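Local coordinates for lysyl oxidase (PDB 1W7C) that oxidises the primary amine of lysyl side chains, using copper and a topaquinone cofactor built from one of its own tyrosines, at the interface of chains A and B. Residues are numbered along the deposited sequence; one frame, centred on the assembly and turned at random. Chains: chain A/B, Lysyl oxidase.

Contact 1: the interface of chains A and B. Residues chain A 410-411, 449, 683-684; chain B 659, 661, 663-665.
The amide oxygen OD1 of B:Asn659 is held by two waters, and the NH2 of the same amide reaches A:Asp449. Water 1 lies 2.7 Å from B:Asn659 OD1 and leads to the backbone carbonyl of A:Asp449. Water 2 lies 2.8 Å from B:Asn659 OD1 and leads to the carbonyl of A:Ser683. On the other branch, B:Asn659 ND2 donates to the carboxylate oxygen OD1 of A:Asp449 at 3.1 Å. It meets the anti side of that oxygen, a little out of the carboxylate plane. The two flat groups are turned 42° apart. Both ends of the amide are thus used, which should fix its rotation.

A short backbone bond, 2.7 Å from A:Glu684 N to B:Leu661 O, adds a direct tie between the backbones. The A:Glu684 chain starts with CG anti to the backbone N (chi1 -174°) and then bends at chi2. Its CG lies 3.7 Å from B:Ile665 CG2. Its carboxylate oxygen OE1 contacts water 3 at 2.8 Å. That water also meets the backbone N and O of B:Asn663.

B:Ile665 gives an apolar surface beside these bonds. Its CG2 branch also touches A:Leu411 CD2, at 3.8 Å. Its CD1 tip turns off to another side, to the carboxylate of A:Asp449. The patch joins the two subunits of the dimer through direct bonds, bound water and the packing of B:Ile665.

Contact 2: the interface of chains A and B. Residues chain A 285-288, 292, 403, 405, 425; chain B 281-283.
B:Pro283 and B:Ser282 press into a pocket of chain A side chains, and B:Pro283 alone has 96 Å² of its surface hidden there. The A:Glu403 side chain crosses the proline ring at about a right angle. Its carboxyl carbon CD lies 3.7 Å from B:Pro283 CD. A:Leu285 comes obliquely to another part of the ring, with its CD1 methyl 4.0 Å from B:Pro283 CB. A:Glu287 runs alongside the ring and points the same way, in looser contact.

A:Arg292 lays one face of its guanidinium against B:Ser282. The serine CB sits over the centre of that face, 3.7 Å from A:Arg292 CZ. The edge of the same group is taken by A:Glu403. A:Arg292 NE donates to A:Glu403 OE1 at 2.9 Å. A:Arg292 NH2 donates to A:Glu403 OE2 at 2.8 Å, a side-on salt bridge within chain A. Both partners lie close to the guanidinium plane. This pairing should hold the guanidinium in place against the serine, and it may also steady the glutamate against the proline. The arginine chain bends at chi3 (-42°), and its CD lies near the carbonyl of B:Lys281, a poorly ordered residue.

A:Gln405 makes direct hydrogen bonds across the contact. Its CG is anti to the backbone N (chi1 -173°), and the chain bends at chi2 to turn the amide towards chain B. A:Gln405 NE2 gives one bond to the B:Ser282 hydroxyl OG at 3.0 Å. A:Gln405 NE2 also bonds to the backbone carbonyl O of B:Pro283, at 2.9 Å, and that acceptor lies near the plane of the amide.

Contact 1: the interface of chains A and B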
ATOM      1  N   LEU A 410       5.326  14.904   2.861  1.00 14.24           N
ATOM      2  CA  LEU A 410       5.702  14.019   3.966  1.00 14.57           C
ATOM      3  C   LEU A 410       4.867  14.318   5.201  1.00 13.54           C
ATOM      4  O   LEU A 410       4.490  13.409   5.922  1.00 14.71           O
ATOM      5  CB  LEU A 410       7.211  14.121   4.251  1.00 14.54           C
ATOM      6  CG  LEU A 410       7.729  13.182   5.359  1.00 16.08           C
ATOM      7  CD1 LEU A 410       7.434  11.723   5.055  1.00 18.19           C
ATOM      8  CD2 LEU A 410       9.225  13.407   5.484  1.00 18.48           C
ATOM      9  N   LEU A 411       4.615  15.601   5.448  1.00 15.04           N
ATOM     10  CA  LEU A 411       3.735  16.030   6.535  1.00 15.75           C
ATOM     11  C   LEU A 411       3.253  17.450   6.252  1.00 15.22           C
ATOM     12  O   LEU A 411       3.726  18.111   5.326  1.00 16.33           O
ATOM     13  CB  LEU A 411       4.405  15.899   7.911  1.00 15.64           C
ATOM     14  CG  LEU A 411       5.564  16.806   8.276  1.00 19.67           C
ATOM     15  CD1 LEU A 411       5.160  18.263   8.467  1.00 27.06           C
ATOM     16  CD2 LEU A 411       6.247  16.327   9.541  1.00 20.79           C
ATOM     17  N   ASP A 449      12.782  10.686   7.104  1.00 14.25           N
ATOM     18  CA  ASP A 449      12.709  10.512   8.539  1.00 14.59           C
ATOM     19  C   ASP A 449      13.510   9.309   9.051  1.00 14.21           C
ATOM     20  O   ASP A 449      13.600   9.132  10.271  1.00 14.82           O
ATOM     21  CB  ASP A 449      11.266  10.302   8.981  1.00 14.57           C
ATOM     22  CG  ASP A 449      10.693   9.005   8.470  1.00 14.47           C
ATOM     23  OD1 ASP A 449      10.178   8.188   9.286  1.00 15.63           O
ATOM     24  OD2 ASP A 449      10.802   8.747   7.241  1.00 13.79           O
ATOM     25  N   SER A 683      12.271  12.536  18.655  1.00 17.60           N
ATOM     26  CA  SER A 683      11.333  13.229  17.804  1.00 17.07           C
ATOM     27  C   SER A 683      11.465  12.710  16.367  1.00 14.60           C
ATOM     28  O   SER A 683      12.386  11.957  16.025  1.00 16.18           O
ATOM     29  CB  SER A 683      11.597  14.737  17.858  1.00 17.51           C
ATOM     30  OG  SER A 683      12.907  15.023  17.394  1.00 19.70           O
ATOM     31  N   GLU A 684      10.561  13.186  15.531  1.00 15.65           N
ATOM     32  CA  GLU A 684      10.523  12.844  14.112  1.00 15.67           C
ATOM     33  C   GLU A 684      11.646  13.614  13.386  1.00 14.68           C
ATOM     34  O   GLU A 684      11.789  14.837  13.505  1.00 17.67           O
ATOM     35  CB  GLU A 684       9.132  13.188  13.610  1.00 17.68           C
ATOM     36  CG  GLU A 684       8.820  12.795  12.189  1.00 17.57           C
ATOM     37  CD  GLU A 684       9.347  13.790  11.175  1.00 17.65           C
ATOM     38  OE1 GLU A 684       9.106  15.026  11.319  1.00 18.39           O
ATOM     39  OE2 GLU A 684       9.983  13.330  10.211  1.00 17.42           O
TER
ATOM     40  N   ASN B 659       7.987   9.340  16.604  1.00 15.67           N
ATOM     41  CA  ASN B 659       7.854   9.691  15.186  1.00 14.61           C
ATOM     42  C   ASN B 659       6.598  10.471  14.883  1.00 14.06           C
ATOM     43  O   ASN B 659       6.342  10.756  13.718  1.00 15.74           O
ATOM     44  CB  ASN B 659       7.984   8.442  14.278  1.00 14.35           C
ATOM     45  CG  ASN B 659       9.017   8.639  13.197  1.00 14.21           C
ATOM     46  OD1 ASN B 659      10.129   9.140  13.480  1.00 15.99           O
ATOM     47  ND2 ASN B 659       8.683   8.300  11.955  1.00 15.61           N
ATOM     48  N   LEU B 661       6.116  13.378  16.949  1.00 15.07           N
ATOM     49  CA  LEU B 661       6.452  14.687  17.518  1.00 15.78           C
ATOM     50  C   LEU B 661       7.497  15.384  16.677  1.00 15.51           C
ATOM     51  O   LEU B 661       8.529  14.784  16.411  1.00 17.09           O
ATOM     52  CB  LEU B 661       6.968  14.568  18.956  1.00 17.06           C
ATOM     53  CG  LEU B 661       5.976  14.065  20.006  1.00 17.26           C
ATOM     54  CD1 LEU B 661       6.717  13.908  21.340  1.00 20.01           C
ATOM     55  CD2 LEU B 661       4.760  14.960  20.091  1.00 19.00           C
ATOM     56  N   ASN B 663       4.872  16.385  14.813  1.00 15.40           N
ATOM     57  CA  ASN B 663       3.670  16.032  14.043  1.00 14.33           C
ATOM     58  C   ASN B 663       3.747  14.592  13.560  1.00 15.00           C
ATOM     59  O   ASN B 663       4.827  14.035  13.351  1.00 15.75           O
ATOM     60  CB  ASN B 663       3.530  16.885  12.774  1.00 15.26           C
ATOM     61  CG  ASN B 663       2.617  18.113  12.893  1.00 17.07           C
ATOM     62  OD1 ASN B 663       2.127  18.571  11.863  1.00 19.51           O
ATOM     63  ND2 ASN B 663       2.397  18.644  14.090  1.00 16.52           N
ATOM     64  N   THR B 664       2.574  14.003  13.354  1.00 15.67           N
ATOM     65  CA  THR B 664       2.422  12.762  12.624  1.00 15.02           C
ATOM     66  C   THR B 664       2.792  12.976  11.159  1.00 16.29           C
ATOM     67  O   THR B 664       2.622  14.047  10.615  1.00 18.06           O
ATOM     68  CB  THR B 664       0.953  12.327  12.760  1.00 16.02           C
ATOM     69  OG1 THR B 664       0.692  12.027  14.138  1.00 17.32           O
ATOM     70  CG2 THR B 664       0.644  11.076  11.976  1.00 16.15           C
ATOM     71  N   ILE B 665       3.336  11.939  10.528  1.00 15.06           N
ATOM     72  CA  ILE B 665       3.725  11.967   9.121  1.00 15.58           C
ATOM     73  C   ILE B 665       2.766  11.149   8.241  1.00 12.83           C
ATOM     74  O   ILE B 665       2.245  10.114   8.639  1.00 14.56           O
ATOM     75  CB  ILE B 665       5.222  11.580   8.923  1.00 16.79           C
ATOM     76  CG1 ILE B 665       5.500  10.106   9.192  1.00 15.44           C
ATOM     77  CG2 ILE B 665       6.095  12.510   9.765  1.00 18.66           C
ATOM     78  CD1 ILE B 665       6.955   9.714   9.031  1.00 17.47           C
TER
HETATM   79  O   HOH W   1      12.442  10.078  12.505  1.00 15.73           O
HETATM   80  O   HOH W   2      11.450   9.220  15.924  1.00 17.51           O
HETATM   81  O   HOH W   3       6.928  15.797  12.833  1.00 17.64           O

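Contact 2: the interface of chains A and B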
ATOM      1  N   LEU A 285       9.445  13.361 -14.548  1.00 17.05           N
ATOM      2  CA  LEU A 285      10.230  13.830 -13.439  1.00 18.32           C
ATOM      3  C   LEU A 285      11.557  14.451 -13.936  1.00 17.62           C
ATOM      4  O   LEU A 285      12.243  13.899 -14.772  1.00 19.65           O
ATOM      5  CB  LEU A 285      10.529  12.627 -12.556  1.00 25.49           C
ATOM      6  CG  LEU A 285      10.968  12.876 -11.154  1.00 25.21           C
ATOM      7  CD1 LEU A 285       9.811  13.517 -10.369  1.00 30.83           C
ATOM      8  CD2 LEU A 285      11.401  11.522 -10.570  1.00 32.68           C
ATOM      9  N   VAL A 286      11.871  15.647 -13.463  1.00 17.87           N
ATOM     10  CA  VAL A 286      13.137  16.295 -13.750  1.00 19.18           C
ATOM     11  C   VAL A 286      13.798  16.747 -12.453  1.00 18.07           C
ATOM     12  O   VAL A 286      13.145  16.903 -11.418  1.00 18.41           O
ATOM     13  CB  VAL A 286      12.965  17.494 -14.710  1.00 21.93           C
ATOM     14  CG1 VAL A 286      12.357  17.031 -16.000  1.00 25.27           C
ATOM     15  CG2 VAL A 286      12.129  18.575 -14.082  1.00 22.89           C
ATOM     16  N   GLU A 287      15.100  17.016 -12.580  1.00 18.83           N
ATOM     17  CA  GLU A 287      15.931  17.500 -11.490  1.00 19.32           C
ATOM     18  C   GLU A 287      16.396  18.889 -11.842  1.00 20.28           C
ATOM     19  O   GLU A 287      17.440  19.043 -12.499  1.00 20.33           O
ATOM     20  CB  GLU A 287      17.118  16.556 -11.284  1.00 18.22           C
ATOM     21  CG  GLU A 287      16.688  15.302 -10.539  1.00 18.14           C
ATOM     22  CD  GLU A 287      17.747  14.238 -10.377  1.00 18.83           C
ATOM     23  OE1 GLU A 287      18.802  14.291 -11.037  1.00 18.51           O
ATOM     24  OE2 GLU A 287      17.484  13.288  -9.629  1.00 18.26           O
ATOM     25  N   PRO A 288      15.643  19.921 -11.453  1.00 19.73           N
ATOM     26  CA  PRO A 288      15.980  21.274 -11.953  1.00 22.04           C
ATOM     27  C   PRO A 288      17.368  21.762 -11.563  1.00 20.78           C
ATOM     28  O   PRO A 288      17.943  22.581 -12.242  1.00 26.04           O
ATOM     29  CB  PRO A 288      14.928  22.191 -11.311  1.00 25.85           C
ATOM     30  CG  PRO A 288      13.895  21.305 -10.719  1.00 32.55           C
ATOM     31  CD  PRO A 288      14.488  19.934 -10.531  1.00 23.18           C
ATOM     32  N   ARG A 292      20.750  14.692  -6.310  1.00 17.33           N
ATOM     33  CA  ARG A 292      20.882  14.932  -4.859  1.00 17.38           C
ATOM     34  C   ARG A 292      21.331  13.739  -4.000  1.00 17.15           C
ATOM     35  O   ARG A 292      21.311  13.824  -2.769  1.00 17.86           O
ATOM     36  CB  ARG A 292      19.571  15.522  -4.291  1.00 17.35           C
ATOM     37  CG  ARG A 292      19.031  16.687  -5.109  1.00 18.95           C
ATOM     38  CD  ARG A 292      18.052  17.578  -4.438  1.00 19.14           C
ATOM     39  NE  ARG A 292      17.094  16.790  -3.653  1.00 16.90           N
ATOM     40  CZ  ARG A 292      16.668  17.105  -2.435  1.00 17.26           C
ATOM     41  NH1 ARG A 292      16.962  18.289  -1.891  1.00 17.95           N
ATOM     42  NH2 ARG A 292      15.936  16.208  -1.768  1.00 17.10           N
ATOM     43  N   GLU A 403      15.948   9.624  -7.408  1.00 13.87           N
ATOM     44  CA  GLU A 403      15.182  10.357  -6.422  1.00 13.70           C
ATOM     45  C   GLU A 403      13.785  10.647  -6.974  1.00 14.29           C
ATOM     46  O   GLU A 403      13.615  11.237  -8.022  1.00 17.95           O
ATOM     47  CB  GLU A 403      15.874  11.654  -6.038  1.00 14.17           C
ATOM     48  CG  GLU A 403      15.214  12.291  -4.807  1.00 14.64           C
ATOM     49  CD  GLU A 403      15.911  13.556  -4.326  1.00 14.41           C
ATOM     50  OE1 GLU A 403      16.372  14.367  -5.167  1.00 16.29           O
ATOM     51  OE2 GLU A 403      15.952  13.744  -3.085  1.00 15.70           O
ATOM     52  N   GLN A 405       9.875  12.341  -6.438  1.00 14.89           N
ATOM     53  CA  GLN A 405       9.032  13.249  -5.655  1.00 14.81           C
ATOM     54  C   GLN A 405       7.726  12.511  -5.481  1.00 14.80           C
ATOM     55  O   GLN A 405       6.957  12.313  -6.423  1.00 15.66           O
ATOM     56  CB  GLN A 405       8.827  14.569  -6.394  1.00 16.03           C
ATOM     57  CG  GLN A 405       8.097  15.625  -5.545  1.00 17.76           C
ATOM     58  CD  GLN A 405       8.893  16.108  -4.359  1.00 15.39           C
ATOM     59  OE1 GLN A 405       8.472  15.942  -3.210  1.00 17.81           O
ATOM     60  NE2 GLN A 405      10.016  16.792  -4.636  1.00 17.10           N
ATOM     61  N   PRO A 425      10.597  13.841  -1.040  1.00 13.96           N
ATOM     62  CA  PRO A 425      11.558  13.182  -1.933  1.00 13.93           C
ATOM     63  C   PRO A 425      12.041  11.893  -1.308  1.00 13.48           C
ATOM     64  O   PRO A 425      12.222  11.811  -0.102  1.00 14.03           O
ATOM     65  CB  PRO A 425      12.702  14.176  -2.002  1.00 15.70           C
ATOM     66  CG  PRO A 425      12.680  14.802  -0.626  1.00 16.60           C
ATOM     67  CD  PRO A 425      11.213  14.981  -0.331  1.00 15.49           C
TER
ATOM     68  N   LYS B 281      17.439  21.899  -5.156  1.00 18.81           N
ATOM     69  CA  LYS B 281      15.983  21.700  -5.174  1.00 19.50           C
ATOM     70  C   LYS B 281      15.643  20.267  -5.468  1.00 18.44           C
ATOM     71  O   LYS B 281      16.222  19.670  -6.362  1.00 19.48           O
ATOM     72  CB  LYS B 281      15.364  22.509  -6.319  1.00 28.98           C
ATOM     73  CG  LYS B 281      15.251  23.991  -6.141  1.00 32.27           C
ATOM     74  CD  LYS B 281      14.516  24.617  -7.366  1.00 52.15           C
ATOM     75  CE  LYS B 281      15.287  25.737  -8.012  1.00 46.12           C
ATOM     76  NZ  LYS B 281      14.714  26.274  -9.306  1.00 35.63           N
ATOM     77  N   SER B 282      14.639  19.728  -4.787  1.00 17.27           N
ATOM     78  CA  SER B 282      14.241  18.375  -5.061  1.00 17.20           C
ATOM     79  C   SER B 282      13.498  18.245  -6.405  1.00 19.58           C
ATOM     80  O   SER B 282      13.114  19.240  -7.023  1.00 18.78           O
ATOM     81  CB  SER B 282      13.389  17.865  -3.885  1.00 17.56           C
ATOM     82  OG  SER B 282      12.164  18.586  -3.697  1.00 18.49           O
ATOM     83  N   PRO B 283      13.230  17.006  -6.846  1.00 16.75           N
ATOM     84  CA  PRO B 283      12.685  16.858  -8.210  1.00 18.29           C
ATOM     85  C   PRO B 283      11.277  17.401  -8.391  1.00 15.59           C
ATOM     86  O   PRO B 283      10.506  17.504  -7.420  1.00 17.66           O
ATOM     87  CB  PRO B 283      12.774  15.350  -8.480  1.00 17.85           C
ATOM     88  CG  PRO B 283      13.818  14.863  -7.520  1.00 21.13           C
ATOM     89  CD  PRO B 283      13.651  15.721  -6.291  1.00 17.86           C
TER

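The centres of contact 1 and contact 2 are about 21 Å apart, and they share no residue. In chain A part of each comes from neighbouring sequence: strand 398-405 gives contact 2 residues and the start of strand 411-415 gives contact 1 residues. Chain B uses separate segments, one just before strand 284-286 and one from 3-10 helix 658-660 onwards. Each contact recurs with the chains exchanged, because the interface is two-fold symmetric. Both centres lie more than 30 Å from A:Asp358, the probable catalytic base, so a role in dimer assembly is the likelier one.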